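Local coordinates for esterase A (Caulobacter crescentus, PDB 5GKV), which is a penicillin-binding protein homologue of the beta-lactamase family that probably acts as a serine esterase, at residues V259-P262 with S263-G266; L88-A91 with R92-D95. All coordinates share one frame; numbering follows the deposited sequence.

Contact 1 (V259-P262 with S263-G266)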
ATOM      1  N   VAL A 259     -14.574  -8.073   2.466  1.00 27.71           N
ATOM      2  CA  VAL A 259     -14.293  -7.401   3.734  1.00 29.77           C
ATOM      3  C   VAL A 259     -13.276  -6.289   3.506  1.00 28.70           C
ATOM      4  O   VAL A 259     -12.791  -6.093   2.386  1.00 27.56           O
ATOM      5  CB  VAL A 259     -13.796  -8.394   4.804  1.00 34.42           C
ATOM      6  CG1 VAL A 259     -14.891  -9.399   5.146  1.00 39.12           C
ATOM      7  CG2 VAL A 259     -12.514  -9.114   4.336  1.00 30.21           C
ATOM      8  N   GLU A 260     -12.947  -5.551   4.560  1.00 26.12           N
ATOM      9  CA  GLU A 260     -11.955  -4.487   4.484  1.00 29.10           C
ATOM     10  C   GLU A 260     -10.716  -4.928   5.245  1.00 29.96           C
ATOM     11  O   GLU A 260     -10.786  -5.172   6.452  1.00 25.19           O
ATOM     12  CB  GLU A 260     -12.491  -3.187   5.077  1.00 27.14           C
ATOM     13  CG  GLU A 260     -13.717  -2.652   4.384  1.00 26.20           C
ATOM     14  CD  GLU A 260     -14.022  -1.235   4.834  1.00 31.69           C
ATOM     15  OE1 GLU A 260     -13.130  -0.611   5.476  1.00 27.14           O
ATOM     16  OE2 GLU A 260     -15.142  -0.758   4.547  1.00 26.88           O
ATOM     17  N   ILE A 261      -9.596  -5.038   4.541  1.00 26.02           N
ATOM     18  CA  ILE A 261      -8.305  -5.275   5.179  1.00 22.98           C
ATOM     19  C   ILE A 261      -7.378  -4.177   4.664  1.00 25.65           C
ATOM     20  O   ILE A 261      -6.681  -4.370   3.654  1.00 24.77           O
ATOM     21  CB  ILE A 261      -7.787  -6.693   4.885  1.00 27.49           C
ATOM     22  CG1 ILE A 261      -8.840  -7.734   5.300  1.00 26.68           C
ATOM     23  CG2 ILE A 261      -6.450  -6.936   5.618  1.00 26.61           C
ATOM     24  CD1 ILE A 261      -8.470  -9.187   5.007  1.00 31.09           C
ATOM     25  N   PRO A 262      -7.369  -2.995   5.292  1.00 24.25           N
ATOM     26  CA  PRO A 262      -6.619  -1.857   4.727  1.00 25.03           C
ATOM     27  C   PRO A 262      -5.103  -2.052   4.691  1.00 24.67           C
ATOM     28  O   PRO A 262      -4.390  -1.178   4.177  1.00 21.24           O
ATOM     29  CB  PRO A 262      -7.016  -0.690   5.656  1.00 23.94           C
ATOM     30  CG  PRO A 262      -8.355  -1.101   6.228  1.00 21.66           C
ATOM     31  CD  PRO A 262      -8.205  -2.592   6.435  1.00 23.22           C
ATOM     32  N   SER A 263      -4.577  -3.154   5.216  1.00 20.80           N
ATOM     33  CA  SER A 263      -3.172  -3.469   5.024  1.00 22.74           C
ATOM     34  C   SER A 263      -2.910  -4.321   3.785  1.00 21.21           C
ATOM     35  O   SER A 263      -1.741  -4.496   3.426  1.00 23.27           O
ATOM     36  CB  SER A 263      -2.621  -4.200   6.255  1.00 20.24           C
ATOM     37  OG  SER A 263      -3.501  -5.241   6.660  1.00 25.93           O
ATOM     38  N   ALA A 264      -3.951  -4.869   3.132  1.00 23.29           N
ATOM     39  CA  ALA A 264      -3.703  -5.962   2.190  1.00 25.96           C
ATOM     40  C   ALA A 264      -4.744  -6.235   1.098  1.00 21.40           C
ATOM     41  O   ALA A 264      -4.421  -6.949   0.149  1.00 26.34           O
ATOM     42  CB  ALA A 264      -3.508  -7.273   2.961  1.00 26.44           C
ATOM     43  N   ASN A 265      -5.991  -5.771   1.206  1.00 22.42           N
ATOM     44  CA  ASN A 265      -6.994  -6.268   0.261  1.00 21.37           C
ATOM     45  C   ASN A 265      -7.641  -5.163  -0.567  1.00 20.78           C
ATOM     46  O   ASN A 265      -8.747  -5.350  -1.090  1.00 23.40           O
ATOM     47  CB  ASN A 265      -8.067  -7.107   0.970  1.00 23.89           C
ATOM     48  CG  ASN A 265      -9.161  -6.268   1.591  1.00 24.42           C
ATOM     49  OD1 ASN A 265      -8.927  -5.141   2.040  1.00 24.59           O
ATOM     50  ND2 ASN A 265     -10.376  -6.820   1.627  1.00 27.32           N
ATOM     51  N   GLY A 266      -6.979  -4.026  -0.729  1.00 19.05           N
ATOM     52  CA  GLY A 266      -7.419  -3.088  -1.744  1.00 17.58           C
ATOM     53  C   GLY A 266      -7.352  -3.702  -3.133  1.00 16.30           C
ATOM     54  O   GLY A 266      -6.541  -4.593  -3.412  1.00 17.62           O
TER

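Contact 2 (L88-A91 with R92-D95)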
ATOM      1  N   LEU A  88      -2.904   7.741   3.572  1.00 16.37           N
ATOM      2  CA  LEU A  88      -3.548   8.959   3.098  1.00 14.42           C
ATOM      3  C   LEU A  88      -4.823   9.249   3.884  1.00 15.13           C
ATOM      4  O   LEU A  88      -5.075  10.394   4.265  1.00 14.21           O
ATOM      5  CB  LEU A  88      -3.846   8.830   1.596  1.00 15.73           C
ATOM      6  CG  LEU A  88      -4.413  10.027   0.810  1.00 19.33           C
ATOM      7  CD1 LEU A  88      -4.286   9.732  -0.658  1.00 25.08           C
ATOM      8  CD2 LEU A  88      -5.861  10.293   1.076  1.00 31.44           C
ATOM      9  N   LEU A  89      -5.649   8.229   4.127  1.00 14.35           N
ATOM     10  CA  LEU A  89      -6.905   8.460   4.837  1.00 15.20           C
ATOM     11  C   LEU A  89      -6.655   8.991   6.243  1.00 17.36           C
ATOM     12  O   LEU A  89      -7.356   9.906   6.697  1.00 17.84           O
ATOM     13  CB  LEU A  89      -7.740   7.180   4.878  1.00 18.16           C
ATOM     14  CG  LEU A  89      -8.235   6.698   3.508  1.00 18.97           C
ATOM     15  CD1 LEU A  89      -8.914   5.322   3.601  1.00 15.55           C
ATOM     16  CD2 LEU A  89      -9.175   7.731   2.902  1.00 17.26           C
ATOM     17  N   ILE A  90      -5.638   8.463   6.936  1.00 15.34           N
ATOM     18  CA  ILE A  90      -5.285   9.001   8.249  1.00 19.93           C
ATOM     19  C   ILE A  90      -4.754  10.423   8.110  1.00 16.82           C
ATOM     20  O   ILE A  90      -5.135  11.319   8.875  1.00 19.94           O
ATOM     21  CB  ILE A  90      -4.265   8.090   8.971  1.00 18.84           C
ATOM     22  CG1 ILE A  90      -4.904   6.754   9.392  1.00 24.12           C
ATOM     23  CG2 ILE A  90      -3.679   8.808  10.177  1.00 18.74           C
ATOM     24  CD1 ILE A  90      -5.985   6.876  10.462  1.00 22.81           C
ATOM     25  N   ALA A  91      -3.851  10.645   7.141  1.00 17.63           N
ATOM     26  CA  ALA A  91      -3.270  11.971   6.937  1.00 18.30           C
ATOM     27  C   ALA A  91      -4.347  13.035   6.758  1.00 21.67           C
ATOM     28  O   ALA A  91      -4.190  14.177   7.221  1.00 18.45           O
ATOM     29  CB  ALA A  91      -2.350  11.966   5.713  1.00 18.06           C
ATOM     30  N   ARG A  92      -5.440  12.680   6.080  1.00 16.77           N
ATOM     31  CA  ARG A  92      -6.564  13.607   5.922  1.00 22.93           C
ATOM     32  C   ARG A  92      -7.223  13.943   7.263  1.00 19.93           C
ATOM     33  O   ARG A  92      -7.521  15.113   7.534  1.00 20.31           O
ATOM     34  CB  ARG A  92      -7.583  13.024   4.943  1.00 18.78           C
ATOM     35  CG  ARG A  92      -7.128  13.100   3.472  1.00 19.52           C
ATOM     36  CD  ARG A  92      -8.182  12.523   2.526  1.00 22.96           C
ATOM     37  NE  ARG A  92      -9.280  13.448   2.206  1.00 31.05           N
ATOM     38  CZ  ARG A  92     -10.572  13.191   2.401  1.00 30.98           C
ATOM     39  NH1 ARG A  92     -10.955  12.040   2.928  1.00 34.28           N
ATOM     40  NH2 ARG A  92     -11.489  14.089   2.074  1.00 31.35           N
ATOM     41  N   LEU A  93      -7.488  12.930   8.105  1.00 18.04           N
ATOM     42  CA  LEU A  93      -8.059  13.207   9.430  1.00 20.85           C
ATOM     43  C   LEU A  93      -7.183  14.152  10.232  1.00 23.42           C
ATOM     44  O   LEU A  93      -7.692  15.046  10.923  1.00 20.56           O
ATOM     45  CB  LEU A  93      -8.253  11.932  10.241  1.00 19.12           C
ATOM     46  CG  LEU A  93      -9.302  10.935   9.805  1.00 20.68           C
ATOM     47  CD1 LEU A  93      -9.330   9.780  10.817  1.00 23.93           C
ATOM     48  CD2 LEU A  93     -10.658  11.627   9.732  1.00 21.97           C
ATOM     49  N   VAL A  94      -5.865  13.939  10.200  1.00 17.69           N
ATOM     50  CA  VAL A  94      -4.967  14.817  10.941  1.00 19.46           C
ATOM     51  C   VAL A  94      -5.008  16.224  10.353  1.00 23.02           C
ATOM     52  O   VAL A  94      -5.150  17.222  11.079  1.00 18.74           O
ATOM     53  CB  VAL A  94      -3.539  14.238  10.955  1.00 19.28           C
ATOM     54  CG1 VAL A  94      -2.572  15.218  11.586  1.00 20.89           C
ATOM     55  CG2 VAL A  94      -3.524  12.930  11.733  1.00 16.49           C
ATOM     56  N   ASP A  95      -4.904  16.320   9.029  1.00 17.71           N
ATOM     57  CA  ASP A  95      -4.931  17.620   8.362  1.00 22.90           C
ATOM     58  C   ASP A  95      -6.210  18.382   8.670  1.00 22.45           C
ATOM     59  O   ASP A  95      -6.188  19.614   8.770  1.00 23.40           O
ATOM     60  CB  ASP A  95      -4.788  17.436   6.848  1.00 21.81           C
ATOM     61  CG  ASP A  95      -4.650  18.764   6.092  1.00 24.34           C
ATOM     62  OD1 ASP A  95      -3.854  19.632   6.514  1.00 30.82           O
ATOM     63  OD2 ASP A  95      -5.340  18.929   5.058  1.00 26.87           O
TER
HETATM   64  O   HOH W   1      -9.872  10.575   5.235  1.00 19.04           O

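Contact 1 (V259-P262 with S263-G266)
The carbonyl oxygen of I261 is gripped by two backbone amides, A264 N at 2.8 Å and N265 N at 2.9 Å, and so shows how one acceptor can organise a tight bend. The amide of N265 comes in the carbonyl plane, whereas that of A264 arrives from above it. With P262 and S263 at its corners, I261-A264 is a type I beta-turn. The side chain of N265 folds back over it, CG lying between the backbone N and the carbonyl carbon (chi1 83°), which brings the carboxamide to the 259-261 backbone. OD1 takes I261 N at 2.6 Å, while ND2 serves V259 O, also at 2.6 Å, and W256 O in the last turn of helix 253-258; together these bonds fix the flip of the amide. V259 O lies in the N265 amide plane, yet I261 N and ND2 each stand 53° above their acceptor's carbonyl plane. OD1 also faces I261 O at 2.9 Å, an unfavourable approach of two acceptors presumably paid for by the bonds gripping both. I261 CG2 packs on A264 CB at 4.0 Å. S263 OG bonds to V172 O, and S263 O accepts from K83 NZ, the lysine of an SxxK motif as in this family, so the turn probably borders the active site. The bend carries the chain from helix 253-258 into strand 266-268; E260 OE1 takes G191 N in the first turn of helix 190-202, OE2 bonds T189 OG1 just before it, P262 leans on M190, and N265 touches I208 of strand 206-208.

Contact 2 (L88-A91 with R92-D95)
L88 and R92 stand one turn apart on helix 82-95, where R92 N donates to L88 O at 2.9 Å; V94 N to I90 O and D95 N to A91 O repeat the i to i+4 pattern, and the L93 N to L89 O bond is weak at 3.3 Å. The methylenes of R92 pass over L88 CD2, which lies 3.5 Å from R92 CD, the two side chains crossing obliquely. The arginine is extended as far as CD and then bends at chi3 (81°), which turns its guanidinium out of the leucine contact. NE bonds to L291 O, and a water accepts a weak bond from R92 NH1 while donating to L89 O at 3.0 Å. Around the helix, I90 spreads its branches to two neighbours: CD1 lies loosely against L93 CD1 and CG2 against V94 CG2, each at 4.4 Å. F182 of helix 173-186 covers I90 and L93, and D95 OD1 bonds to T293 OG1. The chemistry is thus divided: the arginine stem and L88 complete an apolar patch with I198 of helix 190-202, while the charged end relies on the NE bond, with a weak water bond at NH1; D197 OD2, a long, weak ion-pair partner of NH1, might slightly favour the charge.

How the contacts relate
Contact 2 comes first along the chain, on helix 82-95, and contact 1 much later, in the loop joining helix 253-258 to strand 266-268. Their centres lie 18 Å apart and their nearest atoms about 7 Å, without touching, yet the same helix connects them. Its first turn supplies K83, which bonds S263 O, and T82, with a weak bond to G266 N; contact 2 occupies its last two turns. M190 of helix 190-202 packs on both sites, meeting P262 in one and L89 and I90 in the other. The helix that starts with the SxxK lysine thus links the probable active-site end, at contact 1, to its packed far end, at contact 2.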